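Local coordinates for protein alpha-L-rhamnosidase (Aspergillus terreus, PDB 6GSZ) that probably hydrolyses terminal non-reducing alpha-L-rhamnose residues in alpha-L-rhamnosides, as a calcium-binding glycosidase, at residues G703-Y716 / G765-G777. Residues are numbered along the deposited sequence; the frame is centred on the assembly and turned at random.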
loop_
_atom_site.group_PDB
_atom_site.type_symbol
_atom_site.label_atom_id
_atom_site.label_comp_id
_atom_site.label_asym_id
_atom_site.label_seq_id
_atom_site.Cartn_x
_atom_site.Cartn_y
_atom_site.Cartn_z
ATOM N N GLY A 703 3.804 21.605 -5.456
ATOM C CA GLY A 703 3.456 22.414 -4.306
ATOM C C GLY A 703 4.647 22.631 -3.399
ATOM O O GLY A 703 4.853 23.739 -2.879
ATOM N N HIS A 704 5.441 21.590 -3.175
ATOM C CA HIS A 704 6.599 21.682 -2.305
ATOM C C HIS A 704 7.636 22.624 -2.896
ATOM O O HIS A 704 8.332 23.330 -2.142
ATOM C CB HIS A 704 7.212 20.320 -2.022
ATOM C CG HIS A 704 6.268 19.447 -1.288
ATOM N ND1 HIS A 704 5.815 19.763 -0.027
ATOM C CD2 HIS A 704 5.637 18.308 -1.653
ATOM C CE1 HIS A 704 4.963 18.825 0.374
ATOM N NE2 HIS A 704 4.825 17.934 -0.617
ATOM N N THR A 705 7.740 22.666 -4.220
ATOM C CA THR A 705 8.689 23.516 -4.888
ATOM C C THR A 705 8.269 24.972 -4.678
ATOM O O THR A 705 9.094 25.860 -4.348
ATOM C CB THR A 705 8.795 23.202 -6.384
ATOM O OG1 THR A 705 9.240 21.850 -6.564
ATOM C CG2 THR A 705 9.739 24.146 -7.095
ATOM N N LEU A 706 6.978 25.268 -4.888
ATOM C CA LEU A 706 6.500 26.630 -4.756
ATOM C C LEU A 706 6.661 27.086 -3.309
ATOM O O LEU A 706 7.132 28.215 -3.047
ATOM C CB LEU A 706 5.047 26.734 -5.246
ATOM C CG LEU A 706 4.892 26.650 -6.759
ATOM C CD1 LEU A 706 3.456 26.320 -7.115
ATOM C CD2 LEU A 706 5.325 27.947 -7.417
ATOM N N SER A 707 6.322 26.251 -2.341
ATOM C CA SER A 707 6.466 26.615 -0.927
ATOM C C SER A 707 7.942 26.813 -0.553
ATOM O O SER A 707 8.263 27.708 0.229
ATOM C CB SER A 707 5.813 25.581 -0.035
ATOM O OG SER A 707 4.408 25.575 -0.246
ATOM N N LYS A 708 8.863 26.032 -1.114
ATOM C CA LYS A 708 10.302 26.140 -0.851
ATOM C C LYS A 708 10.777 27.566 -1.169
ATOM O O LYS A 708 11.671 28.086 -0.472
ATOM C CB LYS A 708 11.056 25.121 -1.714
ATOM C CG LYS A 708 12.579 25.194 -1.678
ATOM C CD LYS A 708 13.205 24.073 -2.478
ATOM C CE LYS A 708 14.722 24.102 -2.477
ATOM N NZ LYS A 708 15.270 22.818 -2.964
ATOM N N TYR A 709 10.142 28.217 -2.153
ATOM C CA TYR A 709 10.517 29.573 -2.621
ATOM C C TYR A 709 9.539 30.649 -2.161
ATOM O O TYR A 709 9.556 31.795 -2.686
ATOM C CB TYR A 709 10.672 29.562 -4.142
ATOM C CG TYR A 709 12.056 29.099 -4.449
ATOM C CD1 TYR A 709 13.119 29.971 -4.320
ATOM C CD2 TYR A 709 12.320 27.766 -4.678
ATOM C CE1 TYR A 709 14.419 29.549 -4.516
ATOM C CE2 TYR A 709 13.612 27.321 -4.870
ATOM C CZ TYR A 709 14.661 28.219 -4.798
ATOM O OH TYR A 709 15.921 27.765 -4.961
ATOM N N GLY A 710 8.739 30.324 -1.136
ATOM C CA GLY A 710 7.859 31.315 -0.505
ATOM C C GLY A 710 6.626 31.647 -1.317
ATOM O O GLY A 710 5.978 32.691 -1.096
ATOM N N GLU A 711 6.265 30.734 -2.235
ATOM C CA GLU A 711 5.157 30.986 -3.142
ATOM C C GLU A 711 3.964 30.068 -2.834
ATOM O O GLU A 711 3.276 29.621 -3.766
ATOM C CB GLU A 711 5.631 30.831 -4.578
ATOM C CG GLU A 711 6.789 31.742 -4.940
ATOM C CD GLU A 711 6.450 33.203 -5.150
ATOM O OE1 GLU A 711 5.234 33.542 -5.202
ATOM O OE2 GLU A 711 7.417 33.996 -5.310
ATOM N N SER A 712 3.698 29.808 -1.548
ATOM C CA SER A 712 2.538 29.022 -1.168
ATOM C C SER A 712 1.223 29.622 -1.685
ATOM O O SER A 712 0.307 28.878 -1.977
ATOM C CB SER A 712 2.463 28.749 0.332
ATOM O OG SER A 712 3.547 27.955 0.779
ATOM N N ASP A 713 1.079 30.948 -1.735
ATOM C CA ASP A 713 -0.184 31.560 -2.204
ATOM C C ASP A 713 -0.485 31.149 -3.647
ATOM O O ASP A 713 -1.638 30.851 -3.974
ATOM C CB ASP A 713 -0.126 33.091 -2.097
ATOM C CG ASP A 713 -0.232 33.552 -0.669
ATOM O OD1 ASP A 713 -0.929 32.917 0.153
ATOM O OD2 ASP A 713 0.379 34.589 -0.393
ATOM N N ALA A 714 0.542 31.076 -4.497
ATOM C CA ALA A 714 0.357 30.614 -5.871
ATOM C C ALA A 714 -0.178 29.176 -5.894
ATOM O O ALA A 714 -1.045 28.857 -6.680
ATOM C CB ALA A 714 1.647 30.724 -6.662
ATOM N N PHE A 715 0.350 28.324 -5.022
ATOM C CA PHE A 715 -0.089 26.924 -5.035
ATOM C C PHE A 715 -1.516 26.846 -4.507
ATOM O O PHE A 715 -2.310 26.049 -4.998
ATOM C CB PHE A 715 0.848 25.976 -4.272
ATOM C CG PHE A 715 0.514 24.537 -4.603
ATOM C CD1 PHE A 715 0.756 24.061 -5.883
ATOM C CD2 PHE A 715 -0.069 23.698 -3.678
ATOM C CE1 PHE A 715 0.416 22.755 -6.216
ATOM C CE2 PHE A 715 -0.367 22.374 -3.997
ATOM C CZ PHE A 715 -0.114 21.911 -5.267
ATOM N N TYR A 716 -1.829 27.616 -3.453
ATOM C CA TYR A 716 -3.206 27.647 -2.963
ATOM C C TYR A 716 -4.160 27.996 -4.121
ATOM O O TYR A 716 -5.291 27.461 -4.196
ATOM C CB TYR A 716 -3.366 28.630 -1.799
ATOM C CG TYR A 716 -3.170 28.065 -0.412
ATOM C CD1 TYR A 716 -4.016 27.102 0.133
ATOM C CD2 TYR A 716 -2.164 28.539 0.399
ATOM C CE1 TYR A 716 -3.844 26.632 1.428
ATOM C CE2 TYR A 716 -1.994 28.096 1.708
ATOM C CZ TYR A 716 -2.845 27.155 2.243
ATOM O OH TYR A 716 -2.698 26.725 3.535
ATOM N N GLY A 765 -2.944 12.113 -6.534
ATOM C CA GLY A 765 -3.169 12.238 -5.114
ATOM C C GLY A 765 -1.883 12.545 -4.345
ATOM O O GLY A 765 -1.951 12.739 -3.137
ATOM N N SER A 766 -0.735 12.593 -5.030
ATOM C CA SER A 766 0.547 13.020 -4.426
ATOM C C SER A 766 0.513 14.451 -3.873
ATOM O O SER A 766 1.383 14.805 -3.095
ATOM C CB SER A 766 1.683 12.856 -5.406
ATOM O OG SER A 766 1.496 13.657 -6.558
ATOM N N VAL A 767 -0.486 15.233 -4.268
ATOM C CA VAL A 767 -0.737 16.540 -3.647
ATOM C C VAL A 767 -1.076 16.391 -2.159
ATOM O O VAL A 767 -0.948 17.358 -1.401
ATOM C CB VAL A 767 -1.829 17.332 -4.387
ATOM C CG1 VAL A 767 -3.209 16.742 -4.173
ATOM C CG2 VAL A 767 -1.802 18.804 -4.006
ATOM N N GLY A 768 -1.460 15.201 -1.682
ATOM C CA GLY A 768 -1.824 14.992 -0.305
ATOM C C GLY A 768 -0.725 15.432 0.648
ATOM O O GLY A 768 -1.004 15.976 1.737
ATOM N N SER A 769 0.530 15.169 0.292
ATOM C CA SER A 769 1.648 15.563 1.169
ATOM C C SER A 769 1.704 17.064 1.397
ATOM O O SER A 769 2.186 17.485 2.442
ATOM C CB SER A 769 2.983 15.054 0.670
ATOM O OG SER A 769 3.321 15.581 -0.588
ATOM N N TRP A 770 1.264 17.846 0.410
ATOM C CA TRP A 770 1.238 19.303 0.591
ATOM C C TRP A 770 0.132 19.667 1.587
ATOM O O TRP A 770 0.286 20.579 2.429
ATOM C CB TRP A 770 1.059 20.033 -0.743
ATOM C CG TRP A 770 1.401 21.489 -0.693
ATOM C CD1 TRP A 770 2.640 22.007 -0.885
ATOM C CD2 TRP A 770 0.495 22.585 -0.513
ATOM N NE1 TRP A 770 2.583 23.364 -0.772
ATOM C CE2 TRP A 770 1.297 23.750 -0.511
ATOM C CE3 TRP A 770 -0.882 22.714 -0.290
ATOM C CZ2 TRP A 770 0.751 25.020 -0.355
ATOM C CZ3 TRP A 770 -1.413 23.974 -0.132
ATOM C CH2 TRP A 770 -0.607 25.111 -0.174
ATOM N N LEU A 771 -1.020 19.009 1.499
ATOM C CA LEU A 771 -2.078 19.208 2.497
ATOM C C LEU A 771 -1.549 18.900 3.902
ATOM O O LEU A 771 -1.746 19.657 4.854
ATOM C CB LEU A 771 -3.287 18.329 2.191
ATOM C CG LEU A 771 -3.886 18.426 0.789
ATOM C CD1 LEU A 771 -5.119 17.535 0.661
ATOM C CD2 LEU A 771 -4.208 19.784 0.294
ATOM N N HIS A 772 -0.806 17.815 4.026
ATOM C CA HIS A 772 -0.326 17.372 5.326
ATOM C C HIS A 772 0.731 18.346 5.860
ATOM O O HIS A 772 0.734 18.649 7.084
ATOM C CB HIS A 772 0.270 15.950 5.265
ATOM C CG HIS A 772 -0.645 14.894 4.723
ATOM N ND1 HIS A 772 -0.136 13.820 4.030
ATOM C CD2 HIS A 772 -1.989 14.748 4.773
ATOM C CE1 HIS A 772 -1.165 13.049 3.694
ATOM N NE2 HIS A 772 -2.315 13.588 4.137
ATOM N N GLU A 773 1.718 18.654 5.003
ATOM C CA GLU A 773 2.956 19.307 5.477
ATOM C C GLU A 773 2.870 20.837 5.486
ATOM O O GLU A 773 3.597 21.466 6.248
ATOM C CB GLU A 773 4.154 18.935 4.606
ATOM C CG GLU A 773 4.446 17.436 4.591
ATOM C CD GLU A 773 5.708 17.070 3.820
ATOM O OE1 GLU A 773 6.491 17.988 3.448
ATOM O OE2 GLU A 773 5.868 15.874 3.519
ATOM N N VAL A 774 2.046 21.422 4.635
ATOM C CA VAL A 774 2.022 22.868 4.488
ATOM C C VAL A 774 0.716 23.430 5.060
ATOM O O VAL A 774 0.744 24.304 5.929
ATOM C CB VAL A 774 2.277 23.304 3.031
ATOM C CG1 VAL A 774 2.213 24.799 2.923
ATOM C CG2 VAL A 774 3.634 22.810 2.541
ATOM N N ILE A 775 -0.439 22.929 4.624
ATOM C CA ILE A 775 -1.719 23.361 5.257
ATOM C C ILE A 775 -1.726 22.891 6.716
ATOM O O ILE A 775 -2.014 23.663 7.636
ATOM C CB ILE A 775 -2.965 22.859 4.511
ATOM C CG1 ILE A 775 -2.953 23.270 3.034
ATOM C CG2 ILE A 775 -4.222 23.357 5.224
ATOM C CD1 ILE A 775 -4.180 22.820 2.272
ATOM N N GLY A 776 -1.368 21.620 6.931
ATOM C CA GLY A 776 -1.328 21.035 8.270
ATOM C C GLY A 776 -0.036 21.310 9.008
ATOM O O GLY A 776 0.030 21.101 10.220
ATOM N N GLY A 777 1.004 21.699 8.267
ATOM C CA GLY A 777 2.257 22.083 8.849
ATOM C C GLY A 777 3.199 20.964 9.255
ATOM O O GLY A 777 4.299 21.267 9.700
#
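In the six-hairpin helical domain, Trp770 of helix 768-775 enters the helical hairpin of 699-708 and 712-719 as a knob, sitting among Gly703, Ser707, Ser712 and Phe715. With CG anti to the backbone N (chi1 -164°), the indole reaches across to the cleft between these two helices. Trp770 NE1 donates nearly in the ring plane to Ser707 OG (2.9 Å), and that hydroxyl also hydrogen-bonds Ser712 OG at 2.7 Å, tying together both sides of the turn at 709-711. Phe715 turns an edge onto one indole face, its CD2 3.4 Å from Trp770 CD2; CB of Val774 lies over the opposite face, toward the rim. The far end of the indole points edge-on into Tyr716, with Trp770 CH2 over the centre of the phenol ring and the planes 79° apart. One turn before Ser707, His704 lays a face against Trp770 CD1, while its NE2 makes an almost straight hydrogen bond to Ser769 OG (2.8 Å). Glu773 OE1 comes within 3.5 Å of His704 CE1, but its salt bridge is to Arg479. Around this aromatic cluster, helix 471-484 borders His704 and Ser769, helix 656-664 also touches His704, and Tyr716 OH hydrogen-bonds Val793 O in the loop after strand 787-790.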